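Local coordinates for cellulosomal scaffoldin (Bacteroides cellulosolvens, PDB 1TYJ), which probably binds dockerin modules through its type-II cohesin domain, and so joins components of the cellulosome into one cellulose-degrading complex, at residues A[45-48]-A[53-56]; A[47-52]-A[60-65]. One frame throughout, in Å; residues are numbered along the deposited sequence.

Contact 1: residues A[45-48]-A[53-56]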
# COMPACT_ATOMS: atom_id res chain seq x y z
N GLN A 45 13.89 4.88 4.04
CA GLN A 45 13.16 5.55 5.11
C GLN A 45 11.83 6.09 4.58
O GLN A 45 11.81 7.03 3.75
CB GLN A 45 14.02 6.68 5.68
CG GLN A 45 13.35 7.45 6.81
CD GLN A 45 14.24 8.53 7.38
OE1 GLN A 45 14.47 8.56 8.58
NE2 GLN A 45 14.71 9.43 6.54
N PRO A 46 10.69 5.52 5.04
CA PRO A 46 9.41 6.04 4.55
C PRO A 46 9.29 7.54 4.81
O PRO A 46 9.63 8.01 5.90
CB PRO A 46 8.37 5.25 5.38
CG PRO A 46 9.11 3.94 5.77
CD PRO A 46 10.53 4.42 6.01
N TRP A 47 8.77 8.27 3.82
CA TRP A 47 8.85 9.74 3.80
C TRP A 47 7.51 10.34 3.50
O TRP A 47 6.89 10.01 2.49
CB TRP A 47 9.87 10.17 2.74
CG TRP A 47 10.30 11.60 2.98
CD1 TRP A 47 9.82 12.71 2.37
CD2 TRP A 47 11.26 12.01 3.93
NE1 TRP A 47 10.46 13.82 2.89
CE2 TRP A 47 11.35 13.42 3.85
CE3 TRP A 47 12.08 11.33 4.84
CZ2 TRP A 47 12.22 14.17 4.66
CZ3 TRP A 47 12.94 12.07 5.66
CH2 TRP A 47 13.00 13.48 5.55
N ASP A 48 7.08 11.23 4.39
CA ASP A 48 5.83 11.96 4.22
C ASP A 48 6.08 13.16 3.32
O ASP A 48 6.77 14.11 3.72
CB ASP A 48 5.35 12.39 5.60
CG ASP A 48 4.06 13.20 5.56
OD1 ASP A 48 3.43 13.26 6.63
OD2 ASP A 48 3.70 13.76 4.49
N GLU A 53 8.80 15.16 5.82
CA GLU A 53 9.40 14.66 7.05
C GLU A 53 9.32 13.15 7.01
O GLU A 53 8.45 12.63 6.32
CB GLU A 53 8.54 15.09 8.24
CG GLU A 53 8.57 16.56 8.59
CD GLU A 53 7.76 16.81 9.85
OE1 GLU A 53 8.11 16.26 10.92
OE2 GLU A 53 6.75 17.53 9.75
N ALA A 54 10.19 12.47 7.75
CA ALA A 54 10.11 11.01 7.88
C ALA A 54 8.75 10.60 8.48
O ALA A 54 8.21 11.30 9.35
CB ALA A 54 11.24 10.51 8.80
N TYR A 55 8.21 9.45 8.05
CA TYR A 55 7.08 8.90 8.78
C TYR A 55 7.43 8.67 10.23
O TYR A 55 8.59 8.27 10.55
CB TYR A 55 6.74 7.48 8.28
CG TYR A 55 5.94 7.36 7.00
CD1 TYR A 55 5.97 8.32 5.99
CD2 TYR A 55 5.19 6.18 6.76
CE1 TYR A 55 5.25 8.14 4.79
CE2 TYR A 55 4.49 6.01 5.57
CZ TYR A 55 4.52 6.99 4.59
OH TYR A 55 3.84 6.78 3.43
N THR A 56 6.41 8.79 11.08
CA THR A 56 6.44 8.12 12.38
C THR A 56 5.57 6.86 12.28
O THR A 56 4.99 6.58 11.22
CB THR A 56 5.87 9.02 13.49
OG1 THR A 56 4.47 9.22 13.25
CG2 THR A 56 6.63 10.37 13.53
O HOH W 1 10.34 7.01 8.57
O HOH W 2 4.69 8.46 1.56

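Contact 2: residues A[47-52]-A[60-65]. With MOH (methanol), chain G.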
# COMPACT_ATOMS: atom_id res chain seq x y z
N TRP A 47 8.77 8.27 3.82
CA TRP A 47 8.85 9.74 3.80
C TRP A 47 7.51 10.34 3.50
O TRP A 47 6.89 10.01 2.49
CB TRP A 47 9.87 10.17 2.74
CG TRP A 47 10.30 11.60 2.98
CD1 TRP A 47 9.82 12.71 2.37
CD2 TRP A 47 11.26 12.01 3.93
NE1 TRP A 47 10.46 13.82 2.89
CE2 TRP A 47 11.35 13.42 3.85
CE3 TRP A 47 12.08 11.33 4.84
CZ2 TRP A 47 12.22 14.17 4.66
CZ3 TRP A 47 12.94 12.07 5.66
CH2 TRP A 47 13.00 13.48 5.55
N ASP A 48 7.08 11.23 4.39
CA ASP A 48 5.83 11.96 4.22
C ASP A 48 6.08 13.16 3.32
O ASP A 48 6.77 14.11 3.72
CB ASP A 48 5.35 12.39 5.60
CG ASP A 48 4.06 13.20 5.56
OD1 ASP A 48 3.43 13.26 6.63
OD2 ASP A 48 3.70 13.76 4.49
N THR A 49 5.53 13.11 2.11
CA THR A 49 5.82 14.13 1.09
C THR A 49 4.99 15.40 1.29
O THR A 49 5.33 16.46 0.73
CB THR A 49 5.58 13.60 -0.34
OG1 THR A 49 4.29 12.99 -0.39
CG2 THR A 49 6.67 12.58 -0.71
N ILE A 50 3.93 15.30 2.07
CA ILE A 50 3.12 16.52 2.31
C ILE A 50 3.79 17.38 3.38
O ILE A 50 4.02 18.59 3.19
CB ILE A 50 1.66 16.21 2.67
CG1 ILE A 50 0.98 15.51 1.49
CG2 ILE A 50 0.91 17.52 2.97
CD1 ILE A 50 -0.49 15.15 1.73
N ALA A 51 4.11 16.74 4.51
CA ALA A 51 4.88 17.35 5.59
C ALA A 51 6.36 17.53 5.30
O ALA A 51 7.04 18.33 5.97
CB ALA A 51 4.70 16.55 6.86
N ASP A 52 6.89 16.77 4.33
CA ASP A 52 8.34 16.73 4.04
C ASP A 52 9.16 16.31 5.25
O ASP A 52 10.09 17.02 5.69
CB ASP A 52 8.84 18.07 3.46
CG ASP A 52 10.16 17.93 2.74
OD1 ASP A 52 10.56 16.81 2.42
OD2 ASP A 52 10.81 18.94 2.45
N MET A 60 -0.09 8.15 7.96
CA MET A 60 -0.83 7.52 6.88
C MET A 60 -0.12 7.77 5.54
O MET A 60 0.25 8.93 5.24
CB MET A 60 -2.24 8.12 6.78
CG MET A 60 -3.14 7.37 5.82
SD MET A 60 -3.54 5.69 6.40
CE MET A 60 -4.30 5.02 4.89
N PRO A 61 0.08 6.71 4.72
CA PRO A 61 0.57 6.94 3.35
C PRO A 61 -0.32 7.83 2.49
O PRO A 61 -1.46 8.14 2.85
CB PRO A 61 0.60 5.53 2.74
CG PRO A 61 0.82 4.59 4.00
CD PRO A 61 -0.09 5.27 5.03
N ASP A 62 0.21 8.26 1.36
CA ASP A 62 -0.54 9.10 0.45
C ASP A 62 -1.72 8.33 -0.14
O ASP A 62 -1.68 7.13 -0.29
CB ASP A 62 0.36 9.63 -0.67
CG ASP A 62 1.54 10.42 -0.14
OD1 ASP A 62 1.36 11.58 0.29
OD2 ASP A 62 2.67 9.86 -0.09
N TYR A 63 -2.78 9.06 -0.48
CA TYR A 63 -3.92 8.46 -1.12
C TYR A 63 -3.69 8.23 -2.63
O TYR A 63 -2.79 8.83 -3.26
CB TYR A 63 -5.14 9.34 -0.92
CG TYR A 63 -5.58 9.55 0.51
CD1 TYR A 63 -6.01 10.81 0.92
CD2 TYR A 63 -5.62 8.48 1.44
CE1 TYR A 63 -6.46 11.04 2.23
CE2 TYR A 63 -6.02 8.71 2.78
CZ TYR A 63 -6.46 9.98 3.15
OH TYR A 63 -6.91 10.24 4.43
N GLY A 64 -4.50 7.32 -3.17
CA GLY A 64 -4.63 7.10 -4.61
C GLY A 64 -5.93 7.74 -5.07
O GLY A 64 -6.44 8.69 -4.44
N THR A 65 -6.47 7.24 -6.15
CA THR A 65 -7.72 7.80 -6.66
C THR A 65 -8.96 7.05 -6.16
O THR A 65 -10.08 7.60 -6.18
CB THR A 65 -7.74 7.81 -8.19
OG1 THR A 65 -7.58 6.48 -8.64
CG2 THR A 65 -6.54 8.58 -8.73
C MOH G . -0.68 11.80 9.61
O MOH G . -1.24 10.48 9.28
O HOH W 2 4.69 8.46 1.56
O HOH W 3 0.99 12.36 3.67

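Contact 1: residues A[45-48]-A[53-56]
Tyr55 lays its ring against Pro46, whose CB stands 3.7 Å from the ring centroid, over one face, in a CH-pi contact. The phenol reaches there because its CG lies anti to its own carbonyl carbon (chi1 -79°). An aromatic ring suits this buried place: the backbone N of Asp48 lies beside its edge, near the ring plane, while Leu86 and Val113 add apolar cover and the hydroxyl at its far end gives its proton to a water that also serves Trp47 O. Proline suits its own position, having no N-H to satisfy. Its carbonyl accepts a nearly straight bond from Tyr55 N (3.0 Å, 168°), although the donor sits well above the carbonyl plane. Further along, Glu53 and Asp48 exchange two backbone bonds, Asp48 N to Glu53 O at 2.7 Å and Glu53 N to Asp48 O at 3.1 Å. The broad indole of Trp47 roofs this backbone: Glu53 C lies beneath the middle of one face, and Ala54 N is 3.5 Å from CZ3. The small Ala54 leaves room for the ring, and its CB touches both CZ3 and the amide of Gln45. Strands 44-48 and 53-54 thus form a short antiparallel beta hairpin, at one edge of a cohesin beta sandwich.

Contact 2: residues A[47-52]-A[60-65]
Asp62 and Thr49 meet at the surface, carboxylate to hydroxyl, in a contact carried as much by water as by direct touch. The CB of Asp62 points toward 47-52, and its CG lies anti to the carbonyl carbon (chi1 -58°), which places CG itself 3.8 Å from Thr49 OG1. Both carboxylate oxygens face that hydroxyl. OD1 is 3.3 Å from Thr49 OG1, at an angle too poor for a hydrogen bond, passes Ile50 CG1 at 4.1 Å, and takes a weak bond from a water that also donates to Asp48 OD2. Asp62 OD2 is 3.5 Å from Thr49 OG1 and accepts a hydrogen bond from a second water, whose oxygen is 3.0 Å away and which donates to Trp47 O as well. A short acidic side chain suits this place, since each oxygen can accept from a water where the backbones stay apart. The first water lies between the carboxylates of Asp62 and Asp48, and by donating to both it may ease the repulsion between like charges. Asp48 OD2 is itself engaged by the turn, accepting from Ile50 N in an Asx turn and from Ala51 N at 3.0 Å. Thr49 touches Thr114, and Asp62 rests on Lys112, to which its backbone is also bonded, so the turn after strand 44-48 and the short, weakly bonded strand about 62-63 lie side by side against strand 108-117.

Running from the N terminus, the chain enters both contacts through strand 44-48. Contact 1 closes first, turning back through four intervening residues to pair 53-56 with 45-48; contact 2 then closes a wider loop, bringing 60-65 beside the turn that contact 1 encloses. The two loops cross, because Thr49 and Ile50, which do the touching in contact 2, lie inside the loop of contact 1 while 60-65 lies beyond it. Trp47 and Asp48 belong to both, one water bridges into each, and Tyr55 OH packs against Pro61 CA at 3.3 Å. Strand 62-63 enters the sheet of this hairpin through strand 108-117, which also pairs with 44-48; contact 2 joins these neighbours by side chain and water.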